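Local structure of binding domain (Hc) of Paraclostridial Mosquitocidal Protein 1 (Paraclostridium bifermentans, 6HOX) at residues A[26-31]-A[37-42]; A[111-116]-A[122-127]; A[247-250]-A[256-259]; A[275-280]-A[340-345]; A[295-298]-A[302-305]. The protein serves as the receptor-binding part of a clostridial-type neurotoxin that targets Anopheles mosquitoes, directing the toxin to host nerve cells. All blocks are in the same frame, centred on the assembly; numbering follows the deposited sequence.

Contact 1 (A[26-31]-A[37-42]); sequences VFSLGV and KDLSGN
The carboxylate oxygen OD1 of Asp-38 accepts the backbone N-H of Ser-28 at 3.0 Å, met from above the carboxylate plane. The same oxygen takes the backbone N of Ser-40, closing an Asx turn, and Ser-40 OG at 2.7 Å, so three donors fix it where the strand gives way to a loop. This is the tight part of the contact. The short bond from Leu-39 N to Ser-28 O (2.6 Å, N-H...O 173°) lies beside it, and Asp-38 CG comes obliquely to within 3.9 Å of Phe-27 CD1, with the carboxylate and ring planes 34° apart. Further along, Gly-30 and Lys-37 form an antiparallel hydrogen-bonded pair, and Leu-39 CD1 reaches Gly-30 CA at 3.8 Å. The solvent side is looser: the amide of Asn-42 makes a weak bond from ND2 to Val-26 O (3.3 Å), and the Lys-37 chain runs outward to a salt bridge with Glu-32. Asp-38 OD2 bonds Thr-44. On its other edge strand 25-32 pairs antiparallel with strand 218-227, where Val-26 and Phe-27 form a classic bulge opposite Ile-226, while Leu-29 packs on strands 46-48 and 61-66.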
# COMPACT_ATOMS: atom_id res chain seq x y z
N VAL A 26 -18.70 -2.91 -16.19
CA VAL A 26 -19.82 -2.04 -16.55
C VAL A 26 -19.62 -0.63 -15.98
O VAL A 26 -20.32 0.29 -16.37
CB VAL A 26 -21.18 -2.65 -16.13
CG1 VAL A 26 -21.43 -3.98 -16.82
CG2 VAL A 26 -21.34 -2.77 -14.62
N PHE A 27 -18.65 -0.47 -15.08
CA PHE A 27 -18.39 0.81 -14.43
C PHE A 27 -16.97 0.81 -13.87
O PHE A 27 -16.57 -0.15 -13.25
CB PHE A 27 -19.38 1.04 -13.28
CG PHE A 27 -19.20 2.34 -12.55
CD1 PHE A 27 -19.64 3.53 -13.11
CD2 PHE A 27 -18.58 2.38 -11.31
CE1 PHE A 27 -19.46 4.73 -12.44
CE2 PHE A 27 -18.42 3.58 -10.62
CZ PHE A 27 -18.85 4.75 -11.19
N SER A 28 -16.24 1.91 -14.07
CA SER A 28 -14.90 2.05 -13.52
C SER A 28 -14.62 3.51 -13.18
O SER A 28 -14.43 4.33 -14.08
CB SER A 28 -13.86 1.50 -14.46
OG SER A 28 -12.57 1.68 -13.92
N LEU A 29 -14.55 3.81 -11.88
CA LEU A 29 -14.41 5.17 -11.43
C LEU A 29 -12.93 5.48 -11.23
O LEU A 29 -12.24 4.79 -10.47
CB LEU A 29 -15.17 5.34 -10.11
CG LEU A 29 -15.09 6.71 -9.46
CD1 LEU A 29 -15.83 7.75 -10.28
CD2 LEU A 29 -15.63 6.66 -8.04
N GLY A 30 -12.46 6.53 -11.91
CA GLY A 30 -11.08 6.96 -11.81
C GLY A 30 -10.90 8.36 -12.35
O GLY A 30 -11.88 9.09 -12.58
N VAL A 31 -9.63 8.72 -12.55
CA VAL A 31 -9.26 10.03 -13.03
C VAL A 31 -8.64 9.85 -14.41
O VAL A 31 -7.80 8.99 -14.58
CB VAL A 31 -8.25 10.72 -12.10
CG1 VAL A 31 -7.73 12.03 -12.69
CG2 VAL A 31 -8.83 10.94 -10.71
N LYS A 37 -14.08 10.40 -14.10
CA LYS A 37 -14.94 9.84 -15.15
C LYS A 37 -15.21 8.36 -14.85
O LYS A 37 -14.51 7.73 -14.06
CB LYS A 37 -14.26 9.87 -16.52
CG LYS A 37 -13.62 11.19 -16.92
CD LYS A 37 -13.00 11.14 -18.31
CE LYS A 37 -12.21 12.38 -18.66
NZ LYS A 37 -11.44 12.21 -19.91
N ASP A 38 -16.21 7.82 -15.55
CA ASP A 38 -16.35 6.40 -15.74
C ASP A 38 -15.39 6.00 -16.87
O ASP A 38 -15.51 6.46 -17.99
CB ASP A 38 -17.80 6.03 -16.04
CG ASP A 38 -18.01 4.62 -16.53
OD1 ASP A 38 -17.14 3.78 -16.26
OD2 ASP A 38 -19.07 4.37 -17.19
N LEU A 39 -14.40 5.17 -16.54
CA LEU A 39 -13.34 4.82 -17.46
C LEU A 39 -13.72 3.58 -18.27
O LEU A 39 -12.97 3.20 -19.14
CB LEU A 39 -12.08 4.53 -16.65
CG LEU A 39 -11.51 5.67 -15.81
CD1 LEU A 39 -10.28 5.19 -15.06
CD2 LEU A 39 -11.16 6.86 -16.68
N SER A 40 -14.86 2.95 -17.98
CA SER A 40 -15.26 1.69 -18.60
C SER A 40 -15.69 1.88 -20.07
O SER A 40 -15.85 0.92 -20.78
CB SER A 40 -16.35 1.02 -17.82
OG SER A 40 -17.59 1.69 -17.97
N GLY A 41 -15.93 3.12 -20.50
CA GLY A 41 -16.42 3.38 -21.83
C GLY A 41 -17.93 3.52 -21.87
O GLY A 41 -18.48 3.94 -22.88
N ASN A 42 -18.60 3.22 -20.75
CA ASN A 42 -20.07 3.16 -20.69
C ASN A 42 -20.65 4.56 -20.50
O ASN A 42 -21.86 4.74 -20.60
CB ASN A 42 -20.58 2.24 -19.59
CG ASN A 42 -20.97 0.88 -20.11
OD1 ASN A 42 -20.62 0.51 -21.23
ND2 ASN A 42 -21.71 0.13 -19.32

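Contact 2 (A[111-116]-A[122-127]); sequences EYDLVN and GWKISL
With CG set between its backbone N and carbonyl carbon (chi1 62°) and a further bend at chi3 (66°), Lys-124 reaches across to the neighbouring strand and brings NZ to Asp-113 OD1 at 2.9 Å. This salt bridge uses the syn side. The other oxygen, OD2, takes Asn-116 ND2 at 2.9 Å from above the carboxylate plane, and Asn-116 OD1 accepts from Met-118 N, so the amide is held at both ends. A water joins Asp-113 OD1 to Ser-126 OG. Tyr-112, Val-115, Ile-125 and Leu-127 lie on the face opposite Lys-124 and Asn-116. There Leu-127 CB sits over one face of the Tyr-112 ring, 4.3 Å from its centroid, a CH-pi contact offset toward the rim, while Val-115 CG1 meets the edge of the Trp-123 indole at CH2 (3.9 Å). Tyr-112 and Leu-127 exchange two backbone bonds. Ile-125 O accepts both Leu-114 N (2.9 Å) and Val-115 N (3.1 Å), shifting the register by one residue. Leu-114 and Ile-125 pack on strands 89-96 and 218-227, Val-115 on the latter. The double acceptor marks a classic beta bulge in an antiparallel sheet of the concanavalin-like jelly roll of the N-terminal receptor-binding domain.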
# COMPACT_ATOMS: atom_id res chain seq x y z
N GLU A 111 -19.64 2.02 12.88
CA GLU A 111 -19.53 1.85 11.41
C GLU A 111 -19.84 3.19 10.74
O GLU A 111 -20.83 3.79 11.09
CB GLU A 111 -20.58 0.91 10.81
CG GLU A 111 -20.33 -0.55 11.00
CD GLU A 111 -21.26 -1.45 10.18
OE1 GLU A 111 -21.81 -0.98 9.16
OE2 GLU A 111 -21.40 -2.62 10.56
N TYR A 112 -19.06 3.60 9.75
CA TYR A 112 -19.45 4.73 8.93
C TYR A 112 -19.24 4.42 7.44
O TYR A 112 -18.37 3.62 7.07
CB TYR A 112 -18.80 6.02 9.41
CG TYR A 112 -17.29 6.06 9.45
CD1 TYR A 112 -16.53 6.37 8.32
CD2 TYR A 112 -16.61 5.82 10.63
CE1 TYR A 112 -15.14 6.42 8.38
CE2 TYR A 112 -15.22 5.86 10.70
CZ TYR A 112 -14.48 6.17 9.57
OH TYR A 112 -13.12 6.22 9.69
N ASP A 113 -20.07 5.07 6.61
CA ASP A 113 -20.18 4.82 5.18
C ASP A 113 -18.93 5.33 4.44
O ASP A 113 -18.32 6.35 4.82
CB ASP A 113 -21.38 5.52 4.55
CG ASP A 113 -22.75 5.06 5.05
OD1 ASP A 113 -22.82 4.01 5.71
OD2 ASP A 113 -23.74 5.78 4.76
N LEU A 114 -18.57 4.60 3.39
CA LEU A 114 -17.67 5.08 2.38
C LEU A 114 -18.38 5.10 1.01
O LEU A 114 -18.29 6.09 0.27
CB LEU A 114 -16.46 4.15 2.36
CG LEU A 114 -15.39 4.53 1.34
CD1 LEU A 114 -14.89 5.95 1.58
CD2 LEU A 114 -14.23 3.55 1.39
N VAL A 115 -19.02 3.99 0.66
CA VAL A 115 -19.78 3.84 -0.56
C VAL A 115 -21.12 3.19 -0.18
O VAL A 115 -21.13 2.15 0.44
CB VAL A 115 -19.05 2.99 -1.62
CG1 VAL A 115 -19.77 3.07 -2.95
CG2 VAL A 115 -17.58 3.37 -1.78
N ASN A 116 -22.22 3.83 -0.59
CA ASN A 116 -23.53 3.51 -0.05
C ASN A 116 -24.52 3.38 -1.21
O ASN A 116 -24.65 4.30 -2.01
CB ASN A 116 -23.93 4.53 1.02
CG ASN A 116 -25.30 4.27 1.59
OD1 ASN A 116 -26.23 3.99 0.84
ND2 ASN A 116 -25.45 4.36 2.90
N GLY A 122 -30.38 -3.00 -0.08
CA GLY A 122 -29.23 -2.77 -0.97
C GLY A 122 -27.93 -3.22 -0.33
O GLY A 122 -27.90 -4.23 0.42
N TRP A 123 -26.85 -2.47 -0.63
CA TRP A 123 -25.52 -2.78 -0.13
C TRP A 123 -24.79 -1.50 0.29
O TRP A 123 -25.16 -0.38 -0.13
CB TRP A 123 -24.73 -3.58 -1.17
CG TRP A 123 -24.52 -2.89 -2.48
CD1 TRP A 123 -25.25 -3.06 -3.62
CD2 TRP A 123 -23.51 -1.92 -2.80
NE1 TRP A 123 -24.79 -2.24 -4.61
CE2 TRP A 123 -23.71 -1.54 -4.14
CE3 TRP A 123 -22.47 -1.32 -2.08
CZ2 TRP A 123 -22.90 -0.60 -4.78
CZ3 TRP A 123 -21.67 -0.39 -2.72
CH2 TRP A 123 -21.89 -0.04 -4.05
N LYS A 124 -23.78 -1.67 1.14
CA LYS A 124 -22.85 -0.60 1.42
C LYS A 124 -21.48 -1.15 1.80
O LYS A 124 -21.33 -2.28 2.24
CB LYS A 124 -23.37 0.31 2.53
CG LYS A 124 -23.56 -0.36 3.88
CD LYS A 124 -23.76 0.65 4.98
CE LYS A 124 -25.05 1.42 4.84
NZ LYS A 124 -25.24 2.35 5.97
N ILE A 125 -20.48 -0.28 1.62
CA ILE A 125 -19.10 -0.48 2.04
C ILE A 125 -18.83 0.58 3.11
O ILE A 125 -19.02 1.78 2.85
CB ILE A 125 -18.13 -0.34 0.85
CG1 ILE A 125 -18.34 -1.45 -0.18
CG2 ILE A 125 -16.69 -0.31 1.32
CD1 ILE A 125 -17.82 -1.12 -1.57
N SER A 126 -18.43 0.11 4.31
CA SER A 126 -18.21 0.93 5.49
C SER A 126 -16.83 0.65 6.09
O SER A 126 -16.18 -0.33 5.77
CB SER A 126 -19.29 0.70 6.52
OG SER A 126 -20.55 1.03 5.96
N LEU A 127 -16.43 1.55 7.00
CA LEU A 127 -15.28 1.38 7.83
C LEU A 127 -15.73 1.26 9.28
O LEU A 127 -16.70 1.91 9.68
CB LEU A 127 -14.35 2.58 7.63
CG LEU A 127 -13.77 2.74 6.23
CD1 LEU A 127 -13.00 4.05 6.10
CD2 LEU A 127 -12.88 1.56 5.88
O HOH W 1 -21.81 2.87 7.75

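Contact 3 (A[247-250]-A[256-259]); sequences NILR and PLEY
Pro-256 and Ile-248 lie side by side, the ring carbon Pro-256 CG 4.0 Å from Ile-248 CD1. The bent chain of Arg-250 (chi2 -86°) returns its guanidinium to the same proline, crossing it at a slant with NH1 4.0 Å from Pro-256 CD. That NH1 is held by two backbone carbonyls, Gly-254 O in the intervening loop and Arg-58 O of the N-terminal receptor-binding region, so this side chain also links the two receptor-binding regions. At the next residue, Leu-257, the backbone N-H gives the one hydrogen bond across the contact, to Leu-249 O at 2.9 Å. It is straight at the hydrogen (170°) but reaches the oxygen from above the carbonyl plane, with a C=O...N angle of 122°. The Leu-257 side chain then runs alongside that of Leu-249: Leu-257 CD2 is 3.7 Å from Leu-249 CB, and both leucines rest on Leu-372 of strand 369-373. Both also bond through their backbones to Val-329, and past this point the chain leaves its partner. The arrangement is a loop closed by a single backbone bridge, with its paired leucines packed on strand 369-373 within the beta-trefoil domain of the C-terminal receptor-binding region.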
# COMPACT_ATOMS: atom_id res chain seq x y z
N ASN A 247 7.52 -2.60 -14.71
CA ASN A 247 8.75 -2.94 -14.03
C ASN A 247 9.12 -1.87 -13.01
O ASN A 247 10.22 -1.90 -12.48
CB ASN A 247 9.86 -3.20 -15.05
CG ASN A 247 9.62 -4.49 -15.79
OD1 ASN A 247 9.09 -5.45 -15.21
ND2 ASN A 247 9.95 -4.52 -17.07
N ILE A 248 8.21 -0.93 -12.71
CA ILE A 248 8.50 0.11 -11.74
C ILE A 248 8.53 -0.54 -10.35
O ILE A 248 7.74 -1.45 -10.06
CB ILE A 248 7.48 1.27 -11.81
CG1 ILE A 248 6.09 0.81 -11.38
CG2 ILE A 248 7.50 1.93 -13.18
CD1 ILE A 248 5.03 1.88 -11.46
N LEU A 249 9.46 -0.09 -9.51
CA LEU A 249 9.47 -0.47 -8.11
C LEU A 249 8.47 0.41 -7.36
O LEU A 249 7.90 1.35 -7.91
CB LEU A 249 10.90 -0.32 -7.57
CG LEU A 249 11.91 -1.32 -8.13
CD1 LEU A 249 13.31 -1.04 -7.60
CD2 LEU A 249 11.49 -2.74 -7.81
N ARG A 250 8.28 0.11 -6.09
CA ARG A 250 7.27 0.73 -5.27
C ARG A 250 7.87 1.25 -3.97
O ARG A 250 8.86 0.71 -3.46
CB ARG A 250 6.18 -0.31 -4.94
CG ARG A 250 5.46 -0.84 -6.16
CD ARG A 250 4.31 0.05 -6.53
NE ARG A 250 3.72 -0.38 -7.79
CZ ARG A 250 2.87 0.35 -8.48
NH1 ARG A 250 2.34 1.42 -7.92
NH2 ARG A 250 2.57 0.02 -9.72
N PRO A 256 4.59 4.52 -6.96
CA PRO A 256 5.83 4.31 -7.72
C PRO A 256 7.05 4.88 -6.98
O PRO A 256 6.99 5.97 -6.43
CB PRO A 256 5.55 5.01 -9.04
CG PRO A 256 4.04 4.97 -9.17
CD PRO A 256 3.55 5.19 -7.75
N LEU A 257 8.14 4.11 -6.95
CA LEU A 257 9.38 4.52 -6.33
C LEU A 257 10.03 5.58 -7.24
O LEU A 257 10.01 5.43 -8.45
CB LEU A 257 10.28 3.30 -6.15
CG LEU A 257 11.56 3.51 -5.34
CD1 LEU A 257 11.25 3.85 -3.89
CD2 LEU A 257 12.46 2.28 -5.41
N GLU A 258 10.57 6.65 -6.68
CA GLU A 258 11.09 7.75 -7.52
C GLU A 258 12.57 8.04 -7.24
O GLU A 258 13.04 7.85 -6.13
CB GLU A 258 10.33 9.06 -7.30
CG GLU A 258 8.85 8.96 -7.60
CD GLU A 258 8.11 10.27 -7.37
OE1 GLU A 258 8.77 11.35 -7.43
OE2 GLU A 258 6.88 10.22 -7.13
N TYR A 259 13.22 8.61 -8.26
CA TYR A 259 14.54 9.18 -8.16
C TYR A 259 14.45 10.60 -7.60
O TYR A 259 13.46 11.29 -7.79
CB TYR A 259 15.23 9.23 -9.52
CG TYR A 259 15.63 7.89 -10.08
CD1 TYR A 259 16.62 7.16 -9.45
CD2 TYR A 259 15.05 7.37 -11.23
CE1 TYR A 259 17.02 5.93 -9.94
CE2 TYR A 259 15.43 6.12 -11.72
CZ TYR A 259 16.42 5.41 -11.07
OH TYR A 259 16.87 4.21 -11.54

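Contact 4 (A[275-280]-A[340-345]); sequences LRSTYK and ENYGNL
A single hydrogen bond makes this contact: Tyr-342 OH donates to Ser-277 OG at 2.6 Å. The serine oxygen lies at the edge of the phenol ring and in its plane, 3.4 Å from Tyr-342 CE2, so the two side chains meet through their hydroxyl ends while their backbones stay well apart, with Ser-277 CA and Asn-341 CA 9.9 Å from each other. A chi1 of 66° turns the serine hydroxyl to the tyrosine. Ser-277 OG also bonds the carboxylate of Glu-315, its strongest polar partner, and the tyrosine side chain touches that glutamate as well. Since the serine hydroxyl accepts from the tyrosine, it probably donates its own proton to Glu-315. Around this pair, Leu-362 of strand 361-363 packs on both Ser-277 and Tyr-342, and the Tyr-342 ring meets Tyr-286 edge-to-face. The serine is set by strand 275-280, which bonds through its backbone to strand 285-291 next to it. The tyrosine stands on the loop between strands 333-339 and 345-348. The contact is a surface side-chain tie between a strand and a loop that lie 60 residues apart in the beta-trefoil fold of the C-terminal receptor-binding domain.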
# COMPACT_ATOMS: atom_id res chain seq x y z
N LEU A 275 17.37 4.33 10.33
CA LEU A 275 18.68 4.28 9.70
C LEU A 275 19.49 5.46 10.23
O LEU A 275 19.11 6.63 10.09
CB LEU A 275 18.53 4.31 8.18
CG LEU A 275 19.81 4.43 7.35
CD1 LEU A 275 20.61 3.13 7.36
CD2 LEU A 275 19.49 4.81 5.93
N ARG A 276 20.61 5.13 10.89
CA ARG A 276 21.54 6.12 11.47
C ARG A 276 22.94 5.87 10.89
O ARG A 276 23.15 4.91 10.12
CB ARG A 276 21.49 6.04 13.00
CG ARG A 276 20.12 6.34 13.59
CD ARG A 276 20.06 6.19 15.10
NE ARG A 276 20.94 7.14 15.77
CZ ARG A 276 21.01 7.32 17.09
NH1 ARG A 276 20.27 6.57 17.89
NH2 ARG A 276 21.81 8.25 17.59
N SER A 277 23.88 6.75 11.23
CA SER A 277 25.29 6.59 10.85
C SER A 277 26.20 7.04 12.00
O SER A 277 25.82 7.85 12.84
CB SER A 277 25.62 7.33 9.59
OG SER A 277 25.51 8.72 9.78
N THR A 278 27.40 6.47 12.02
CA THR A 278 28.37 6.69 13.07
C THR A 278 29.77 6.72 12.43
O THR A 278 30.15 5.81 11.67
CB THR A 278 28.24 5.61 14.15
OG1 THR A 278 29.13 5.95 15.21
CG2 THR A 278 28.55 4.22 13.65
N TYR A 279 30.51 7.79 12.75
CA TYR A 279 31.89 7.93 12.35
C TYR A 279 32.76 7.08 13.27
O TYR A 279 32.77 7.29 14.48
CB TYR A 279 32.30 9.40 12.38
CG TYR A 279 33.72 9.64 11.93
CD1 TYR A 279 34.12 9.32 10.64
CD2 TYR A 279 34.66 10.18 12.79
CE1 TYR A 279 35.42 9.53 10.22
CE2 TYR A 279 35.96 10.40 12.38
CZ TYR A 279 36.35 10.07 11.10
OH TYR A 279 37.63 10.29 10.70
N LYS A 280 33.45 6.08 12.71
CA LYS A 280 34.38 5.29 13.47
C LYS A 280 35.78 5.84 13.24
O LYS A 280 36.40 5.57 12.21
CB LYS A 280 34.26 3.81 13.10
CG LYS A 280 33.05 3.13 13.73
CD LYS A 280 32.95 1.67 13.39
CE LYS A 280 31.65 1.06 13.84
NZ LYS A 280 31.54 1.04 15.32
N GLU A 340 21.49 12.39 2.38
CA GLU A 340 21.17 13.81 2.30
C GLU A 340 21.79 14.60 3.46
O GLU A 340 22.13 15.78 3.29
CB GLU A 340 19.65 13.99 2.31
CG GLU A 340 18.97 13.47 1.05
CD GLU A 340 19.33 14.21 -0.23
OE1 GLU A 340 18.91 15.38 -0.38
OE2 GLU A 340 20.05 13.63 -1.08
N ASN A 341 21.90 13.99 4.65
CA ASN A 341 22.50 14.65 5.83
C ASN A 341 23.95 15.06 5.54
O ASN A 341 24.45 16.00 6.11
CB ASN A 341 22.47 13.76 7.08
CG ASN A 341 21.10 13.57 7.69
OD1 ASN A 341 20.11 14.12 7.23
ND2 ASN A 341 21.04 12.77 8.75
N TYR A 342 24.62 14.32 4.66
CA TYR A 342 26.04 14.51 4.35
C TYR A 342 26.25 15.27 3.04
O TYR A 342 27.35 15.76 2.79
CB TYR A 342 26.74 13.15 4.27
CG TYR A 342 26.86 12.43 5.58
CD1 TYR A 342 27.93 12.70 6.43
CD2 TYR A 342 25.93 11.49 5.99
CE1 TYR A 342 28.07 12.03 7.64
CE2 TYR A 342 26.05 10.82 7.20
CZ TYR A 342 27.13 11.10 8.02
OH TYR A 342 27.31 10.46 9.21
N GLY A 343 25.25 15.27 2.17
CA GLY A 343 25.30 16.02 0.94
C GLY A 343 25.96 15.27 -0.20
O GLY A 343 25.45 15.28 -1.30
N ASN A 344 27.12 14.64 0.05
CA ASN A 344 27.93 14.09 -1.06
C ASN A 344 28.37 12.64 -0.80
O ASN A 344 29.20 12.11 -1.55
CB ASN A 344 29.14 14.99 -1.32
CG ASN A 344 30.14 15.01 -0.18
OD1 ASN A 344 29.78 14.82 0.98
ND2 ASN A 344 31.41 15.26 -0.50
N LEU A 345 27.84 11.99 0.24
CA LEU A 345 28.22 10.61 0.53
C LEU A 345 27.14 9.65 0.01
O LEU A 345 25.93 9.96 0.07
CB LEU A 345 28.44 10.45 2.04
CG LEU A 345 29.51 11.37 2.65
CD1 LEU A 345 29.86 10.90 4.05
CD2 LEU A 345 30.76 11.44 1.79

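Contact 5 (A[295-298]-A[302-305]); sequences TFNV and ILIP
This is an antiparallel beta hairpin, strand 295-297 against strand 302-305, with Phe-296 and Ile-304 as its central hydrogen-bonded pair. It belongs to the C-terminal receptor-binding region yet rests on residues of the N-terminal one. Phe-296 N gives to Ile-304 O and Ile-304 N to Phe-296 O, each at 2.8 Å, and Val-298 N reaches Ile-302 O at 3.2 Å. The axes of strands 295-297 and 302-305 make an angle of 142°, a twisted antiparallel pair. On the face carrying Phe-296 and Ile-304, the ring lies across the isoleucine. The phenylalanine chi1 of 60° extends the phenyl group over its cross-strand partner, and Ile-304 CB stands 3.9 Å from the ring centroid in a CH-pi contact displaced toward the rim. The hairpin forms a separate two-stranded sheet within the C-terminal region and packs where the trefoil domain meets the jelly roll. There Phe-296 and Ile-304 touch Arg-99, Val-298 touches Phe-105, and Ile-302, Ile-304 and Pro-305 meet Phe-152 of helix 152-155. Phe-296 also meets Tyr-306 edge-to-face and touches Glu-446 at the C terminus. On the other face Asn-297 and Leu-303 are exposed to solvent, and Leu-303 CD2 lies 3.7 Å from Thr-295 OG1. Val-298 CG2 and Ile-304 CD1 approach to 3.4 Å, closer than usual for two carbons.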
# COMPACT_ATOMS: atom_id res chain seq x y z
N THR A 295 8.89 2.55 18.81
CA THR A 295 7.45 2.42 18.68
C THR A 295 6.76 3.47 19.55
O THR A 295 7.34 3.98 20.51
CB THR A 295 6.95 1.01 19.04
OG1 THR A 295 7.19 0.75 20.41
CG2 THR A 295 7.60 -0.09 18.22
N PHE A 296 5.51 3.80 19.20
CA PHE A 296 4.64 4.59 20.04
C PHE A 296 3.32 3.84 20.23
O PHE A 296 3.04 2.83 19.55
CB PHE A 296 4.42 5.99 19.48
CG PHE A 296 3.80 6.07 18.11
CD1 PHE A 296 4.59 5.98 16.97
CD2 PHE A 296 2.44 6.26 17.95
CE1 PHE A 296 4.02 6.08 15.70
CE2 PHE A 296 1.87 6.33 16.69
CZ PHE A 296 2.66 6.24 15.56
N ASN A 297 2.53 4.34 21.17
CA ASN A 297 1.27 3.74 21.55
C ASN A 297 0.13 4.61 21.01
O ASN A 297 0.12 5.82 21.20
CB ASN A 297 1.17 3.60 23.07
CG ASN A 297 1.82 2.33 23.58
OD1 ASN A 297 1.34 1.23 23.31
ND2 ASN A 297 2.92 2.48 24.29
N VAL A 298 -0.81 3.97 20.32
CA VAL A 298 -2.05 4.63 19.94
C VAL A 298 -3.09 4.33 21.02
O VAL A 298 -3.84 5.21 21.43
CB VAL A 298 -2.49 4.24 18.52
CG1 VAL A 298 -3.99 4.42 18.30
CG2 VAL A 298 -1.72 5.03 17.49
N ILE A 302 -1.97 -1.31 21.32
CA ILE A 302 -1.48 -1.16 19.91
C ILE A 302 -0.18 -0.34 19.89
O ILE A 302 -0.20 0.87 20.17
CB ILE A 302 -2.53 -0.50 18.99
CG1 ILE A 302 -3.85 -1.27 18.95
CG2 ILE A 302 -1.98 -0.29 17.59
CD1 ILE A 302 -4.95 -0.54 18.21
N LEU A 303 0.91 -1.01 19.51
CA LEU A 303 2.21 -0.40 19.26
C LEU A 303 2.37 -0.12 17.76
O LEU A 303 2.20 -0.99 16.95
CB LEU A 303 3.31 -1.36 19.74
CG LEU A 303 3.74 -1.20 21.20
CD1 LEU A 303 2.62 -1.58 22.15
CD2 LEU A 303 4.97 -2.05 21.47
N ILE A 304 2.77 1.10 17.42
CA ILE A 304 3.00 1.50 16.05
C ILE A 304 4.47 1.86 15.90
O ILE A 304 5.03 2.57 16.74
CB ILE A 304 2.06 2.66 15.67
CG1 ILE A 304 0.60 2.25 15.91
CG2 ILE A 304 2.31 3.14 14.24
CD1 ILE A 304 -0.40 3.01 15.10
N PRO A 305 5.15 1.39 14.82
CA PRO A 305 6.55 1.76 14.58
C PRO A 305 6.62 3.20 14.09
O PRO A 305 5.77 3.65 13.31
CB PRO A 305 6.99 0.81 13.46
CG PRO A 305 5.71 0.57 12.69
CD PRO A 305 4.63 0.51 13.77

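Contacts 1 and 2 belong to the N-terminal jelly roll and contacts 3 to 5 to the C-terminal, trefoil region. The first two have centres 20 Å apart and share strand 218-227, which borders contact 1 and receives the apolar side chains of contact 2. Contacts 3 and 5 both touch the N-terminal half, at places well separated from each other; their own centres lie 28 Å apart. Contact 4 is the outlying one, its centre 48 Å from those of contacts 1 and 2, and its sequence span encloses contact 5. A diethylene glycol molecule, probably from crystallisation, lies near the Val-26 side chain in contact 1.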